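Local coordinates for protein betaine aldehyde dehydrogenase (Staphylococcus aureus subsp. aureus COL, PDB 4QTO) that probably catalyses the NAD-dependent oxidation of betaine aldehyde to glycine betaine, at residues Gly281-Asn286 with Ala315-Leu320; Leu394-Thr399 with Phe416-Thr421; Leu434-Ile439 with Asn459-Gly464; Ala443-Ser448 with Asn469-Tyr474. One frame throughout, in Å; residues are numbered along the deposited sequence. Where two conformers were deposited one is given.

Contact 1 (Gly281-Asn286 with Ala315-Leu320)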
loop_
_atom_site.group_PDB
_atom_site.type_symbol
_atom_site.label_atom_id
_atom_site.label_comp_id
_atom_site.label_asym_id
_atom_site.label_seq_id
_atom_site.Cartn_x
_atom_site.Cartn_y
_atom_site.Cartn_z
ATOM N N GLY A 281 -2.999 -26.459 12.254
ATOM C CA GLY A 281 -3.702 -27.508 11.524
ATOM C C GLY A 281 -5.154 -27.188 11.332
ATOM O O GLY A 281 -5.611 -26.110 11.665
ATOM N N GLY A 282 -5.879 -28.131 10.775
ATOM C CA GLY A 282 -7.260 -27.910 10.468
ATOM C C GLY A 282 -8.077 -29.153 10.182
ATOM O O GLY A 282 -7.596 -30.248 10.223
ATOM N N LYS A 283 -9.353 -28.933 9.953
ATOM C CA LYS A 283 -10.319 -29.971 9.519
ATOM C C LYS A 283 -10.812 -29.369 8.215
ATOM O O LYS A 283 -11.849 -28.694 8.162
ATOM C CB LYS A 283 -11.468 -30.068 10.525
ATOM C CG LYS A 283 -12.598 -30.939 10.083
ATOM C CD LYS A 283 -12.127 -32.320 9.680
ATOM C CE LYS A 283 -11.433 -33.028 10.819
ATOM N NZ LYS A 283 -11.283 -34.473 10.542
ATOM N N ASN A 284 -10.052 -29.627 7.149
ATOM C CA ASN A 284 -10.254 -28.851 5.927
ATOM C C ASN A 284 -11.266 -29.451 5.001
ATOM O O ASN A 284 -11.106 -30.611 4.614
ATOM C CB ASN A 284 -8.899 -28.717 5.244
ATOM C CG ASN A 284 -7.823 -28.264 6.213
ATOM O OD1 ASN A 284 -7.846 -27.160 6.708
ATOM N ND2 ASN A 284 -6.933 -29.204 6.582
ATOM N N PRO A 285 -12.296 -28.671 4.643
ATOM C CA PRO A 285 -13.333 -29.201 3.779
ATOM C C PRO A 285 -12.967 -29.250 2.303
ATOM O O PRO A 285 -12.352 -28.320 1.789
ATOM C CB PRO A 285 -14.481 -28.237 4.018
ATOM C CG PRO A 285 -13.822 -26.926 4.270
ATOM C CD PRO A 285 -12.579 -27.275 5.038
ATOM N N ASN A 286 -13.436 -30.294 1.618
ATOM C CA ASN A 286 -13.282 -30.431 0.161
ATOM C C ASN A 286 -14.720 -30.572 -0.325
ATOM O O ASN A 286 -15.343 -31.637 -0.164
ATOM C CB ASN A 286 -12.425 -31.634 -0.149
ATOM C CG ASN A 286 -12.119 -31.754 -1.614
ATOM O OD1 ASN A 286 -12.684 -31.013 -2.430
ATOM N ND2 ASN A 286 -11.234 -32.673 -1.965
ATOM N N ALA A 315 -4.608 -30.897 4.786
ATOM C CA ALA A 315 -5.154 -32.063 4.089
ATOM C C ALA A 315 -6.657 -31.953 4.007
ATOM O O ALA A 315 -7.333 -31.503 4.937
ATOM C CB ALA A 315 -4.797 -33.335 4.855
ATOM N N GLY A 316 -7.204 -32.442 2.901
ATOM C CA GLY A 316 -8.627 -32.420 2.663
ATOM C C GLY A 316 -9.246 -33.619 3.312
ATOM O O GLY A 316 -9.734 -34.533 2.623
ATOM N N SER A 317 -9.265 -33.619 4.643
ATOM C CA SER A 317 -9.796 -34.774 5.331
ATOM C C SER A 317 -11.311 -34.826 5.427
ATOM O O SER A 317 -11.851 -35.898 5.737
ATOM C CB SER A 317 -9.256 -34.825 6.758
ATOM O OG SER A 317 -9.753 -33.762 7.532
ATOM N N ARG A 318 -11.995 -33.702 5.193
ATOM C CA ARG A 318 -13.431 -33.639 5.344
ATOM C C ARG A 318 -14.097 -33.417 3.992
ATOM O O ARG A 318 -14.258 -32.279 3.546
ATOM C CB ARG A 318 -13.843 -32.566 6.331
ATOM C CG ARG A 318 -15.318 -32.590 6.649
ATOM C CD ARG A 318 -15.730 -31.498 7.607
ATOM N NE ARG A 318 -17.129 -31.676 7.969
ATOM C CZ ARG A 318 -17.742 -30.949 8.896
ATOM N NH1 ARG A 318 -17.089 -29.979 9.513
ATOM N NH2 ARG A 318 -19.011 -31.193 9.209
ATOM N N ILE A 319 -14.494 -34.510 3.352
ATOM C CA ILE A 319 -15.115 -34.382 2.029
ATOM C C ILE A 319 -16.607 -34.155 2.223
ATOM O O ILE A 319 -17.278 -34.871 2.989
ATOM C CB ILE A 319 -14.863 -35.590 1.139
ATOM C CG1 ILE A 319 -13.355 -35.762 0.880
ATOM C CG2 ILE A 319 -15.661 -35.451 -0.160
ATOM C CD1 ILE A 319 -12.947 -37.078 0.304
ATOM N N LEU A 320 -17.126 -33.127 1.568
ATOM C CA LEU A 320 -18.544 -32.765 1.586
ATOM C C LEU A 320 -18.996 -32.870 0.142
ATOM O O LEU A 320 -18.540 -32.112 -0.711
ATOM C CB LEU A 320 -18.764 -31.364 2.117
ATOM C CG LEU A 320 -18.447 -31.162 3.576
ATOM C CD1 LEU A 320 -18.307 -29.724 3.993
ATOM C CD2 LEU A 320 -19.535 -31.813 4.376
HETATM O O HOH W 1 -8.482 -33.137 9.770
HETATM O O HOH W 2 -7.867 -31.820 7.506
HETATM O O HOH W 3 -14.880 -28.432 8.277
HETATM O O HOH W 4 -12.576 -35.826 8.559
HETATM O O HOH W 5 -9.703 -34.565 -0.143
#
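Pro285 and Asn286 pair in parallel with Arg318 and Ile319, a buried contact where two neighbouring strands of a seven-stranded sheet begin. Asn284 O accepts Arg318 N in a longish bond of 3.3 Å, the donor standing above the carbonyl plane. Further along, Asn286 N donates to Arg318 O at 2.9 Å, and Asn286 O accepts Leu320 N at 2.9 Å. The last of these is nearly straight, 173° at the hydrogen. Pro285 has no N-H to give, but its CA lies 3.2 Å from Arg318 O in a CA-H...O contact.

Ahead of the strands, side chains take over. The Asn284 amide donates from ND2 to Ala315 O at 2.9 Å, with that oxygen in the amide plane. ND2 also bonds the carbonyl of the modified cysteine at position 313, probably the catalytic cysteine, as in other aldehyde dehydrogenases, while OD1 accepts Ala443 N. Both ends of the amide are thus engaged, which fixes its rotation. Lys283 bends at chi2 and chi3 and crosses Arg318 at about a right angle, its CD 3.8 Å from Arg318 CB. Its NZ is held by Glu413 O and by a water that also donates to Ser317 O. The extended Arg318 carries its guanidinium to a salt bridge with Glu423.

Strand 443-447 flanks Pro285, and strand 419-425 flanks Ile319. Helix 428-436 packs on Pro285 and Leu320, whereas Phe447 and Phe471 lie against Asn286.

Contact 2 (Leu394-Thr399 with Phe416-Thr421)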
loop_
_atom_site.group_PDB
_atom_site.type_symbol
_atom_site.label_atom_id
_atom_site.label_comp_id
_atom_site.label_asym_id
_atom_site.label_seq_id
_atom_site.Cartn_x
_atom_site.Cartn_y
_atom_site.Cartn_z
ATOM N N LEU A 394 6.274 -47.947 9.324
ATOM C CA LEU A 394 5.134 -47.357 9.997
ATOM C C LEU A 394 4.004 -47.035 9.027
ATOM O O LEU A 394 3.518 -45.911 8.954
ATOM C CB LEU A 394 5.586 -46.104 10.741
ATOM C CG LEU A 394 6.603 -46.361 11.870
ATOM C CD1 LEU A 394 7.268 -45.085 12.291
ATOM C CD2 LEU A 394 5.896 -46.987 13.061
ATOM N N PHE A 395 3.575 -48.050 8.288
ATOM C CA PHE A 395 2.515 -47.873 7.315
ATOM C C PHE A 395 1.110 -47.993 7.901
ATOM O O PHE A 395 0.861 -48.706 8.893
ATOM C CB PHE A 395 2.696 -48.834 6.142
ATOM C CG PHE A 395 3.869 -48.509 5.286
ATOM C CD1 PHE A 395 3.727 -47.604 4.240
ATOM C CD2 PHE A 395 5.105 -49.046 5.547
ATOM C CE1 PHE A 395 4.815 -47.268 3.453
ATOM C CE2 PHE A 395 6.189 -48.706 4.773
ATOM C CZ PHE A 395 6.036 -47.831 3.710
ATOM N N PHE A 396 0.208 -47.240 7.281
ATOM C CA PHE A 396 -1.201 -47.284 7.629
ATOM C C PHE A 396 -1.955 -47.139 6.301
ATOM O O PHE A 396 -1.608 -46.287 5.491
ATOM C CB PHE A 396 -1.595 -46.220 8.634
ATOM C CG PHE A 396 -2.951 -46.468 9.235
ATOM C CD1 PHE A 396 -3.077 -47.302 10.335
ATOM C CD2 PHE A 396 -4.065 -45.910 8.693
ATOM C CE1 PHE A 396 -4.322 -47.583 10.872
ATOM C CE2 PHE A 396 -5.310 -46.171 9.235
ATOM C CZ PHE A 396 -5.439 -47.003 10.307
ATOM N N GLU A 397 -2.943 -48.006 6.082
ATOM C CA GLU A 397 -3.635 -48.009 4.812
ATOM C C GLU A 397 -4.432 -46.733 4.559
ATOM O O GLU A 397 -5.016 -46.181 5.486
ATOM C CB GLU A 397 -4.599 -49.168 4.736
ATOM C CG GLU A 397 -3.935 -50.536 4.661
ATOM C CD GLU A 397 -4.943 -51.687 4.774
ATOM O OE1 GLU A 397 -6.107 -51.499 5.245
ATOM O OE2 GLU A 397 -4.522 -52.820 4.457
ATOM N N PRO A 398 -4.484 -46.286 3.293
ATOM C CA PRO A 398 -5.347 -45.135 2.999
ATOM C C PRO A 398 -6.776 -45.559 3.275
ATOM O O PRO A 398 -7.211 -46.675 2.896
ATOM C CB PRO A 398 -5.071 -44.815 1.537
ATOM C CG PRO A 398 -4.470 -46.058 0.981
ATOM C CD PRO A 398 -3.733 -46.735 2.118
ATOM N N THR A 399 -7.510 -44.666 3.927
ATOM C CA THR A 399 -8.798 -45.009 4.495
ATOM C C THR A 399 -9.897 -44.032 4.122
ATOM O O THR A 399 -9.657 -42.812 4.052
ATOM C CB THR A 399 -8.623 -44.995 6.033
ATOM O OG1 THR A 399 -7.561 -45.893 6.409
ATOM C CG2 THR A 399 -9.882 -45.354 6.777
ATOM N N PHE A 416 -4.917 -36.262 11.121
ATOM C CA PHE A 416 -3.592 -36.035 10.539
ATOM C C PHE A 416 -2.964 -37.337 10.046
ATOM O O PHE A 416 -1.773 -37.622 10.248
ATOM C CB PHE A 416 -2.709 -35.397 11.589
ATOM C CG PHE A 416 -1.738 -34.414 11.071
ATOM C CD1 PHE A 416 -2.177 -33.168 10.667
ATOM C CD2 PHE A 416 -0.382 -34.688 11.064
ATOM C CE1 PHE A 416 -1.272 -32.214 10.235
ATOM C CE2 PHE A 416 0.526 -33.728 10.642
ATOM C CZ PHE A 416 0.076 -32.505 10.220
ATOM N N GLY A 417 -3.767 -38.155 9.385
ATOM C CA GLY A 417 -3.323 -39.406 8.833
ATOM C C GLY A 417 -3.976 -39.624 7.481
ATOM O O GLY A 417 -4.724 -38.754 7.005
ATOM N N PRO A 418 -3.794 -40.828 6.896
ATOM C CA PRO A 418 -4.294 -41.069 5.533
ATOM C C PRO A 418 -5.735 -41.503 5.593
ATOM O O PRO A 418 -6.077 -42.658 5.303
ATOM C CB PRO A 418 -3.369 -42.154 5.019
ATOM C CG PRO A 418 -2.965 -42.901 6.240
ATOM C CD PRO A 418 -2.907 -41.910 7.365
ATOM N N VAL A 419 -6.569 -40.572 6.017
ATOM C CA VAL A 419 -7.972 -40.851 6.307
ATOM C C VAL A 419 -8.819 -39.666 5.894
ATOM O O VAL A 419 -8.476 -38.513 6.221
ATOM C CB VAL A 419 -8.161 -40.998 7.834
ATOM C CG1 VAL A 419 -9.610 -41.265 8.207
ATOM C CG2 VAL A 419 -7.248 -42.076 8.420
ATOM N N VAL A 420 -9.913 -39.950 5.210
ATOM C CA VAL A 420 -10.921 -38.938 4.879
ATOM C C VAL A 420 -12.284 -39.426 5.336
ATOM O O VAL A 420 -12.528 -40.627 5.419
ATOM C CB VAL A 420 -10.994 -38.617 3.368
ATOM C CG1 VAL A 420 -9.615 -38.224 2.841
ATOM C CG2 VAL A 420 -11.535 -39.775 2.550
ATOM N N THR A 421 -13.161 -38.477 5.673
ATOM C CA THR A 421 -14.568 -38.761 5.963
ATOM C C THR A 421 -15.367 -38.196 4.792
ATOM O O THR A 421 -14.902 -37.257 4.123
ATOM C CB THR A 421 -15.082 -38.093 7.265
ATOM O OG1 THR A 421 -14.800 -36.679 7.247
ATOM C CG2 THR A 421 -14.439 -38.712 8.473
#
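Thr399 and Val419 form a parallel beta bridge at the start of strands 399-402 and 419-425, neighbours in the seven-stranded sheet that also contains strands 285-288 and 318-322. Two backbone hydrogen bonds make the pairing. Thr399 N donates to Pro418 O at 2.8 Å, somewhat bent at 139°. Thr399 O then accepts Val420 N at 3.1 Å, in a straighter bond. Tyr306 OH of helix 294-306 also bonds Thr399 O, giving that carbonyl a second partner. CA-H...O contacts run beside these bonds: Pro398 CA lies 3.5 Å from Pro418 O, and Val419 CA approaches Thr399 O.

Pro418 is the centre of an inverse gamma turn, closed by a weak bond from Val419 N to Gly417 O. The turn leads the chain into the strand.

Apolar packing fills in around the bridge. Pro418 CG meets the edge of the Phe396 ring near its plane, 4.0 Å from CD2, and the two side chains cross at about a right angle. Phe396 in turn leans on Ile364 of helix 358-373. On the side of the bridge where Thr399 and Val419 both point, Val419 CG2 touches Thr399 CB at 4.0 Å.

The Thr399 hydroxyl has two partners, one of them Gly382 N. With chi1 -56° it sits beside the backbone N, and OG1 donates to Glu397 O at 2.7 Å from above the carbonyl plane.

Contact 3 (Leu434-Ile439 with Asn459-Gly464)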
loop_
_atom_site.group_PDB
_atom_site.type_symbol
_atom_site.label_atom_id
_atom_site.label_comp_id
_atom_site.label_asym_id
_atom_site.label_seq_id
_atom_site.Cartn_x
_atom_site.Cartn_y
_atom_site.Cartn_z
ATOM N N LEU A 434 -22.168 -26.861 6.960
ATOM C CA LEU A 434 -21.370 -28.004 7.402
ATOM C C LEU A 434 -19.881 -27.696 7.384
ATOM O O LEU A 434 -19.156 -27.981 8.329
ATOM C CB LEU A 434 -21.648 -29.226 6.528
ATOM C CG LEU A 434 -23.016 -29.855 6.731
ATOM C CD1 LEU A 434 -23.214 -30.943 5.693
ATOM C CD2 LEU A 434 -23.119 -30.438 8.138
ATOM N N ALA A 435 -19.406 -27.073 6.312
ATOM C CA ALA A 435 -17.991 -26.758 6.196
ATOM C C ALA A 435 -17.507 -25.851 7.327
ATOM O O ALA A 435 -16.383 -26.043 7.818
ATOM C CB ALA A 435 -17.695 -26.133 4.842
ATOM N N ASN A 436 -18.366 -24.907 7.735
ATOM C CA ASN A 436 -18.040 -23.973 8.798
ATOM C C ASN A 436 -18.295 -24.529 10.200
ATOM O O ASN A 436 -17.904 -23.889 11.197
ATOM C CB ASN A 436 -18.795 -22.659 8.609
ATOM C CG ASN A 436 -18.190 -21.790 7.530
ATOM O OD1 ASN A 436 -16.981 -21.862 7.252
ATOM N ND2 ASN A 436 -19.002 -20.920 6.974
ATOM N N ASP A 437 -18.867 -25.732 10.267
ATOM C CA ASP A 437 -19.176 -26.356 11.559
ATOM C C ASP A 437 -17.993 -27.190 12.058
ATOM O O ASP A 437 -18.006 -28.440 11.996
ATOM C CB ASP A 437 -20.412 -27.245 11.445
ATOM C CG ASP A 437 -20.865 -27.789 12.794
ATOM O OD1 ASP A 437 -20.506 -27.184 13.813
ATOM O OD2 ASP A 437 -21.599 -28.827 12.838
ATOM N N SER A 438 -16.921 -26.497 12.445
ATOM C CA SER A 438 -15.759 -27.128 13.072
ATOM C C SER A 438 -15.086 -26.020 13.850
ATOM O O SER A 438 -15.433 -24.833 13.709
ATOM C CB SER A 438 -14.717 -27.774 12.100
ATOM O OG SER A 438 -13.725 -26.890 11.648
ATOM N N ILE A 439 -14.133 -26.398 14.679
ATOM C CA ILE A 439 -13.402 -25.394 15.441
ATOM C C ILE A 439 -12.270 -24.799 14.636
ATOM O O ILE A 439 -11.655 -23.828 15.105
ATOM C CB ILE A 439 -12.801 -25.984 16.746
ATOM C CG1 ILE A 439 -11.744 -27.064 16.448
ATOM C CG2 ILE A 439 -13.894 -26.561 17.641
ATOM C CD1 ILE A 439 -10.946 -27.508 17.675
ATOM N N ASN A 459 -16.602 -17.114 -0.644
ATOM C CA ASN A 459 -16.731 -15.918 0.171
ATOM C C ASN A 459 -17.350 -16.167 1.538
ATOM O O ASN A 459 -17.137 -15.371 2.460
ATOM C CB ASN A 459 -17.474 -14.852 -0.611
ATOM C CG ASN A 459 -16.555 -14.144 -1.623
ATOM O OD1 ASN A 459 -15.564 -13.494 -1.248
ATOM N ND2 ASN A 459 -16.862 -14.291 -2.904
ATOM N N LYS A 460 -18.108 -17.259 1.668
ATOM C CA LYS A 460 -18.762 -17.599 2.927
ATOM C C LYS A 460 -18.017 -18.601 3.818
ATOM O O LYS A 460 -18.393 -18.767 4.990
ATOM C CB LYS A 460 -20.188 -18.094 2.672
ATOM C CG LYS A 460 -21.106 -16.985 2.146
ATOM C CD LYS A 460 -22.566 -17.379 2.313
ATOM C CE LYS A 460 -23.522 -16.210 2.116
ATOM N NZ LYS A 460 -23.573 -15.789 0.692
ATOM N N LEU A 461 -16.963 -19.244 3.299
ATOM C CA LEU A 461 -16.187 -20.191 4.100
ATOM C C LEU A 461 -15.233 -19.461 5.012
ATOM O O LEU A 461 -14.484 -18.574 4.561
ATOM C CB LEU A 461 -15.411 -21.142 3.204
ATOM C CG LEU A 461 -16.267 -22.012 2.295
ATOM C CD1 LEU A 461 -15.384 -22.879 1.402
ATOM C CD2 LEU A 461 -17.207 -22.897 3.116
ATOM N N LYS A 462 -15.232 -19.820 6.291
ATOM C CA LYS A 462 -14.321 -19.192 7.278
ATOM C C LYS A 462 -12.986 -19.919 7.293
ATOM O O LYS A 462 -12.682 -20.724 8.213
ATOM C CB LYS A 462 -14.980 -19.146 8.646
ATOM C CG LYS A 462 -16.239 -18.291 8.623
ATOM C CD LYS A 462 -17.056 -18.576 9.871
ATOM C CE LYS A 462 -18.469 -18.022 9.788
ATOM N NZ LYS A 462 -18.423 -16.549 9.709
ATOM N N LEU A 463 -12.198 -19.634 6.253
ATOM C CA LEU A 463 -10.927 -20.313 6.005
ATOM C C LEU A 463 -9.892 -19.338 5.489
ATOM O O LEU A 463 -10.248 -18.445 4.702
ATOM C CB LEU A 463 -11.126 -21.376 4.887
ATOM C CG LEU A 463 -12.158 -22.472 5.141
ATOM C CD1 LEU A 463 -12.410 -23.276 3.873
ATOM C CD2 LEU A 463 -11.702 -23.356 6.292
ATOM N N GLY A 464 -8.633 -19.511 5.885
ATOM C CA GLY A 464 -7.559 -18.613 5.426
ATOM C C GLY A 464 -7.238 -18.723 3.952
ATOM O O GLY A 464 -6.754 -17.762 3.335
#
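The Asn436 amide faces the backbone of Lys460 and Lys462 and grips it with both ends. This joins the last part of helix 428-436 to the chain leaving helix 451-460. OD1 of Asn436 accepts Lys462 N at 2.9 Å, in an almost straight bond of 177°. ND2 of Asn436 donates to Lys460 O at 3.0 Å, with that oxygen in the amide plane. The CB bond of Asn436 points at the other segment. Its CG stands beside the backbone N (chi1 -77°), which presents the amide to both backbone groups at once.

Lys462 runs past this amide at about a right angle. Its CB lies 3.7 Å from Asn436 OD1, and its CD passes 4.1 Å from Asn436 CG. The aliphatic chain passes across one face of the amide, from the OD1 side toward ND2, and NZ goes on to a salt bridge with Glu84 of the second subunit. Lys462 is also the centre of an inverse gamma turn, closed by a weak bond from Leu463 N to Leu461 O.

Deeper in, Leu461 swings CD2 to within 3.7 Å of Ala435 CB. Both side chains also reach Ile287 of strand 285-288, so this small apolar patch rests on the sheet below.

The turn whose backbone Asn436 holds also offers Leu461 O to Lys504 of the second subunit. One amide end accepts and the other donates, so the two bonds define which way round the Asn436 amide sits and hold its rotation.

Contact 4 (Ala443-Ser448 with Asn469-Tyr474)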
loop_
_atom_site.group_PDB
_atom_site.type_symbol
_atom_site.label_atom_id
_atom_site.label_comp_id
_atom_site.label_asym_id
_atom_site.label_seq_id
_atom_site.Cartn_x
_atom_site.Cartn_y
_atom_site.Cartn_z
ATOM N N ALA A 443 -7.895 -24.122 5.584
ATOM C CA ALA A 443 -7.999 -24.145 4.116
ATOM C C ALA A 443 -9.122 -25.026 3.673
ATOM O O ALA A 443 -9.631 -25.815 4.462
ATOM C CB ALA A 443 -6.690 -24.663 3.528
ATOM N N GLY A 444 -9.505 -24.905 2.408
ATOM C CA GLY A 444 -10.547 -25.769 1.865
ATOM C C GLY A 444 -10.725 -25.522 0.391
ATOM O O GLY A 444 -10.160 -24.592 -0.154
ATOM N N ALA A 445 -11.549 -26.363 -0.237
ATOM C CA ALA A 445 -11.770 -26.248 -1.679
ATOM C C ALA A 445 -13.239 -26.346 -2.035
ATOM O O ALA A 445 -14.050 -26.950 -1.307
ATOM C CB ALA A 445 -11.058 -27.370 -2.400
ATOM N N VAL A 446 -13.558 -25.771 -3.193
ATOM C CA VAL A 446 -14.872 -25.882 -3.784
ATOM C C VAL A 446 -14.697 -26.309 -5.227
ATOM O O VAL A 446 -13.967 -25.658 -5.994
ATOM C CB VAL A 446 -15.658 -24.542 -3.785
ATOM C CG1 VAL A 446 -17.072 -24.830 -4.295
ATOM C CG2 VAL A 446 -15.666 -23.919 -2.405
ATOM N N PHE A 447 -15.334 -27.425 -5.603
ATOM C CA PHE A 447 -15.305 -27.956 -6.973
ATOM C C PHE A 447 -16.681 -27.780 -7.616
ATOM O O PHE A 447 -17.702 -28.329 -7.112
ATOM C CB PHE A 447 -14.879 -29.425 -6.998
ATOM C CG PHE A 447 -13.419 -29.612 -6.791
ATOM C CD1 PHE A 447 -12.869 -29.626 -5.519
ATOM C CD2 PHE A 447 -12.562 -29.697 -7.874
ATOM C CE1 PHE A 447 -11.493 -29.734 -5.336
ATOM C CE2 PHE A 447 -11.187 -29.784 -7.693
ATOM C CZ PHE A 447 -10.645 -29.805 -6.435
ATOM N N SER A 448 -16.706 -27.023 -8.705
ATOM C CA SER A 448 -17.900 -26.813 -9.501
ATOM C C SER A 448 -17.531 -26.145 -10.811
ATOM O O SER A 448 -16.679 -25.263 -10.790
ATOM C CB SER A 448 -18.856 -25.853 -8.779
ATOM O OG SER A 448 -19.996 -25.568 -9.595
ATOM N N ASN A 469 -11.686 -25.227 -7.665
ATOM C CA ASN A 469 -11.248 -26.238 -8.607
ATOM C C ASN A 469 -9.753 -26.609 -8.523
ATOM O O ASN A 469 -9.070 -26.792 -9.537
ATOM C CB ASN A 469 -11.679 -25.925 -10.030
ATOM C CG ASN A 469 -13.186 -25.935 -10.186
ATOM O OD1 ASN A 469 -13.872 -26.784 -9.622
ATOM N ND2 ASN A 469 -13.726 -24.948 -10.919
ATOM N N ASP A 470 -9.265 -26.707 -7.289
ATOM C CA ASP A 470 -7.905 -27.130 -7.020
ATOM C C ASP A 470 -7.855 -27.595 -5.576
ATOM O O ASP A 470 -8.833 -27.413 -4.826
ATOM C CB ASP A 470 -6.902 -26.001 -7.292
ATOM C CG ASP A 470 -5.539 -26.511 -7.765
ATOM O OD1 ASP A 470 -5.079 -27.598 -7.346
ATOM O OD2 ASP A 470 -4.917 -25.786 -8.589
ATOM N N PHE A 471 -6.741 -28.206 -5.200
ATOM C CA PHE A 471 -6.513 -28.591 -3.820
ATOM C C PHE A 471 -5.007 -28.591 -3.586
ATOM O O PHE A 471 -4.266 -29.151 -4.394
ATOM C CB PHE A 471 -7.144 -29.972 -3.425
ATOM C CG PHE A 471 -7.441 -30.043 -1.981
ATOM C CD1 PHE A 471 -6.414 -30.230 -1.081
ATOM C CD2 PHE A 471 -8.726 -29.814 -1.495
ATOM C CE1 PHE A 471 -6.652 -30.175 0.261
ATOM C CE2 PHE A 471 -8.950 -29.739 -0.139
ATOM C CZ PHE A 471 -7.914 -29.931 0.727
ATOM N N HIS A 472 -4.582 -27.920 -2.512
ATOM C CA HIS A 472 -3.192 -27.837 -2.006
ATOM C C HIS A 472 -2.333 -26.599 -2.305
ATOM O O HIS A 472 -1.417 -26.340 -1.539
ATOM C CB HIS A 472 -2.312 -29.072 -2.291
ATOM C CG HIS A 472 -2.645 -30.301 -1.486
ATOM N ND1 HIS A 472 -2.601 -30.326 -0.106
ATOM C CD2 HIS A 472 -2.961 -31.556 -1.880
ATOM C CE1 HIS A 472 -2.878 -31.550 0.319
ATOM N NE2 HIS A 472 -3.112 -32.312 -0.733
ATOM N N PRO A 473 -2.615 -25.846 -3.375
ATOM C CA PRO A 473 -1.655 -24.765 -3.650
ATOM C C PRO A 473 -1.413 -23.726 -2.578
ATOM O O PRO A 473 -2.337 -23.184 -1.989
ATOM C CB PRO A 473 -2.278 -24.055 -4.865
ATOM C CG PRO A 473 -3.077 -25.062 -5.550
ATOM C CD PRO A 473 -3.561 -26.029 -4.489
ATOM N N TYR A 474 -0.132 -23.456 -2.326
ATOM C CA TYR A 474 0.299 -22.366 -1.440
ATOM C C TYR A 474 1.584 -21.842 -2.088
ATOM O O TYR A 474 2.246 -22.568 -2.864
ATOM C CB TYR A 474 0.542 -22.786 0.013
ATOM C CG TYR A 474 1.395 -24.029 0.201
ATOM C CD1 TYR A 474 2.766 -24.038 -0.048
ATOM C CD2 TYR A 474 0.800 -25.218 0.612
ATOM C CE1 TYR A 474 3.512 -25.206 0.092
ATOM C CE2 TYR A 474 1.537 -26.376 0.772
ATOM C CZ TYR A 474 2.889 -26.365 0.512
ATOM O OH TYR A 474 3.625 -27.525 0.646
#
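Val446 O accepts Asn469 N in a 2.9 Å bond that is close to straight at 170°. It extends the edge pairing of the seven-stranded sheet, in which strand 443-447 lies parallel to strand 465-468. Asn469 comes just after the latter strand, where the chain turns away. Its positive backbone angles mark the change of direction.

The side chain of Asn469 turns back to the strand. With chi1 -64° its CG stands beside the backbone N and carries the amide to the backbone of Ser448. OD1 of Asn469 accepts Ser448 N at 3.0 Å. ND2 donates to Ser448 O, also at 3.0 Å, coming from above that carbonyl's plane although the oxygen lies in the plane of the amide. With both ends bonded, the amide carries the pairing on beyond the end of the strand. The hydroxyl of Ser448 points elsewhere, to Asp291.

The Phe447 and Asn469 side chains run alongside each other with opposite headings, the amide plane inclined 56° to the ring. Asn469 CA makes an off-centre CH-pi contact with the Phe447 ring, 4.1 Å from its centroid. The ring also packs on Leu296 and Gln300 of helix 294-306. Asp470 reaches the second subunit through OD2, which bonds Asn509 there.

Ala445 presents its methyl to the loop, with CB 3.5 Å from Phe471 CD2. The carbonyl of Asp470 is buried without a hydrogen-bond partner in the model: its O lies 3.4 Å from Phe447 CZ and 3.3 Å from Ala445 CB.

Overall arrangement
Contact 1 is the hub. Its centre is 10 Å from those of contacts 3 and 4 and 13 Å from that of contact 2, and it touches all three. Contacts 1, 2 and 4 reach one sheet, whereas contact 3 ties together the helices 428-436 and 451-460. Contacts 2 and 3 are 23 Å apart between centres and do not touch. Contacts 3 and 4 interleave along the chain, meet through Leu463 and Leu461, and both reach the second subunit. A bound PEG lies about 10 Å from the side chain of Ala315 and 11 Å from that of Pro418, placing contacts 1 and 2 near the active site.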